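Local coordinates for protein neisseria adhesin A (Neisseria meningitidis, PDB 4CJD) that probably adheres to human epithelial cells and induces bacterial uptake by them, as a trimeric surface adhesin carrying its head on a long coiled-coil stalk, at residues A[34-39]-A[45-50]. Residues are numbered along the deposited sequence; the frame is centred on the assembly and turned at random.
Sequences DTIYDI and KGRPAT. Unlike the reference sequence in segment 45-50: Lys45 (reference Thr), Gly46 (reference Arg), Arg47 (reference Lys), Pro48 (reference Thr).
Lys45 O is gripped from two quarters: Asp38 N donates to it at 3.0 Å, and a water is hydrogen-bonded to it at 2.7 Å. The same water is hydrogen-bonded to Ile36 O, which already accepts Arg47 N, so it bridges a carbonyl from each strand. Ile36 N meets Arg47 O at 2.7 Å with an N-H...O angle of 178°, and just beyond the strands Ala49 N bonds Asp34 O. With Ile36–Arg47 and Asp38–Lys45 as hydrogen-bonded pairs and N-to-C directions 149° apart, the geometry is that of a twisted antiparallel beta hairpin. It belongs to the head domain, where Tyr37 packs edge-to-face on Tyr21 of helix 9-28 and no other subunit touches either segment. At the non-hydrogen-bonded Tyr37–Gly46 pair, the ring's CD1 lies 3.6 Å from Gly46 CA, while Thr35 CG2 sits over one ring face, offset toward the rim. Thr35 chi1 (-53°) turns that methyl anti to the backbone N, and it also reaches Gly46 CA at 3.6 Å. On the sheet face opposite Tyr37, Ile36 and Arg47 run side by side, with Ile36 CD1 3.8 Å from Arg47 NH2, whose salt bridge goes to Asp53. Ile36 CD1 also makes an apolar contact with Ala49 CB at 3.6 Å, just past the end of strand 43-48.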
loop_
_atom_site.group_PDB
_atom_site.type_symbol
_atom_site.label_atom_id
_atom_site.label_comp_id
_atom_site.label_asym_id
_atom_site.label_seq_id
_atom_site.Cartn_x
_atom_site.Cartn_y
_atom_site.Cartn_z
ATOM N N ASP A 34 14.002 36.026 -13.572
ATOM C CA ASP A 34 15.028 35.459 -14.456
ATOM C C ASP A 34 14.818 35.932 -15.906
ATOM O O ASP A 34 13.689 36.119 -16.352
ATOM C CB ASP A 34 15.027 33.939 -14.433
ATOM C CG ASP A 34 15.544 33.358 -13.133
ATOM O OD1 ASP A 34 15.965 34.083 -12.219
ATOM O OD2 ASP A 34 15.473 32.148 -13.016
ATOM N N THR A 35 15.903 36.119 -16.644
ATOM C CA THR A 35 15.764 36.529 -18.032
ATOM C C THR A 35 15.287 35.347 -18.862
ATOM O O THR A 35 15.780 34.213 -18.729
ATOM C CB THR A 35 17.097 37.056 -18.620
ATOM O OG1 THR A 35 17.617 38.067 -17.764
ATOM C CG2 THR A 35 16.895 37.650 -20.049
ATOM N N ILE A 36 14.300 35.608 -19.693
ATOM C CA ILE A 36 13.853 34.647 -20.689
ATOM C C ILE A 36 14.347 35.170 -22.063
ATOM O O ILE A 36 14.137 36.332 -22.377
ATOM C CB ILE A 36 12.348 34.519 -20.685
ATOM C CG1 ILE A 36 11.895 33.643 -19.498
ATOM C CG2 ILE A 36 11.842 33.929 -22.061
ATOM C CD1 ILE A 36 10.358 33.778 -19.270
ATOM N N TYR A 37 15.034 34.336 -22.844
ATOM C CA TYR A 37 15.592 34.776 -24.128
ATOM C C TYR A 37 14.886 34.122 -25.307
ATOM O O TYR A 37 14.507 32.953 -25.258
ATOM C CB TYR A 37 17.080 34.441 -24.239
ATOM C CG TYR A 37 18.019 35.279 -23.428
ATOM C CD1 TYR A 37 18.465 36.516 -23.894
ATOM C CD2 TYR A 37 18.493 34.824 -22.210
ATOM C CE1 TYR A 37 19.349 37.295 -23.138
ATOM C CE2 TYR A 37 19.385 35.578 -21.460
ATOM C CZ TYR A 37 19.815 36.798 -21.933
ATOM O OH TYR A 37 20.686 37.523 -21.157
ATOM N N ASP A 38 14.743 34.889 -26.375
ATOM C CA ASP A 38 14.368 34.349 -27.669
ATOM C C ASP A 38 15.177 35.073 -28.726
ATOM O O ASP A 38 16.062 35.867 -28.412
ATOM C CB ASP A 38 12.871 34.480 -27.932
ATOM C CG ASP A 38 12.418 35.933 -28.119
ATOM O OD1 ASP A 38 13.190 36.888 -27.850
ATOM O OD2 ASP A 38 11.258 36.115 -28.541
ATOM N N ILE A 39 14.873 34.772 -29.976
ATOM C CA ILE A 39 15.570 35.354 -31.094
ATOM C C ILE A 39 14.594 36.268 -31.805
ATOM O O ILE A 39 13.463 35.861 -32.082
ATOM C CB ILE A 39 16.077 34.271 -32.057
ATOM C CG1 ILE A 39 17.284 33.534 -31.467
ATOM C CG2 ILE A 39 16.402 34.889 -33.407
ATOM C CD1 ILE A 39 18.605 34.313 -31.614
ATOM N N LYS A 45 17.147 38.262 -27.634
ATOM C CA LYS A 45 16.417 39.296 -26.923
ATOM C C LYS A 45 15.962 38.733 -25.594
ATOM O O LYS A 45 15.353 37.656 -25.545
ATOM C CB LYS A 45 15.216 39.784 -27.734
ATOM C CG LYS A 45 14.462 40.955 -27.112
ATOM C CD LYS A 45 15.339 42.191 -26.989
ATOM C CE LYS A 45 14.512 43.449 -26.716
ATOM N NZ LYS A 45 13.931 43.428 -25.342
ATOM N N GLY A 46 16.269 39.453 -24.516
ATOM C CA GLY A 46 15.893 39.005 -23.191
ATOM C C GLY A 46 14.729 39.799 -22.643
ATOM O O GLY A 46 14.544 40.940 -23.004
ATOM N N ARG A 47 13.922 39.174 -21.780
ATOM C CA ARG A 47 12.912 39.899 -21.023
ATOM C C ARG A 47 12.750 39.195 -19.660
ATOM O O ARG A 47 13.107 38.035 -19.524
ATOM C CB ARG A 47 11.586 39.950 -21.795
ATOM C CG ARG A 47 10.926 38.587 -21.851
ATOM C CD ARG A 47 9.638 38.586 -22.688
ATOM N NE ARG A 47 9.148 37.212 -22.727
ATOM C CZ ARG A 47 8.459 36.642 -21.740
ATOM N NH1 ARG A 47 8.166 37.335 -20.620
ATOM N NH2 ARG A 47 8.069 35.372 -21.874
ATOM N N PRO A 48 12.218 39.895 -18.651
ATOM C CA PRO A 48 12.117 39.203 -17.367
ATOM C C PRO A 48 10.952 38.223 -17.280
ATOM O O PRO A 48 9.863 38.510 -17.708
ATOM C CB PRO A 48 11.944 40.342 -16.348
ATOM C CG PRO A 48 11.886 41.613 -17.161
ATOM C CD PRO A 48 11.738 41.281 -18.587
ATOM N N ALA A 49 11.214 37.038 -16.744
ATOM C CA ALA A 49 10.125 36.120 -16.398
ATOM C C ALA A 49 9.146 36.769 -15.389
ATOM O O ALA A 49 9.565 37.328 -14.368
ATOM C CB ALA A 49 10.682 34.840 -15.847
ATOM N N THR A 50 7.854 36.724 -15.703
ATOM C CA THR A 50 6.816 37.170 -14.799
ATOM C C THR A 50 6.238 35.956 -14.114
ATOM O O THR A 50 6.503 34.833 -14.528
ATOM C CB THR A 50 5.661 37.845 -15.523
ATOM O OG1 THR A 50 5.033 36.838 -16.339
ATOM C CG2 THR A 50 6.145 39.038 -16.374
HETATM O O HOH W 1 12.708 37.267 -24.936
#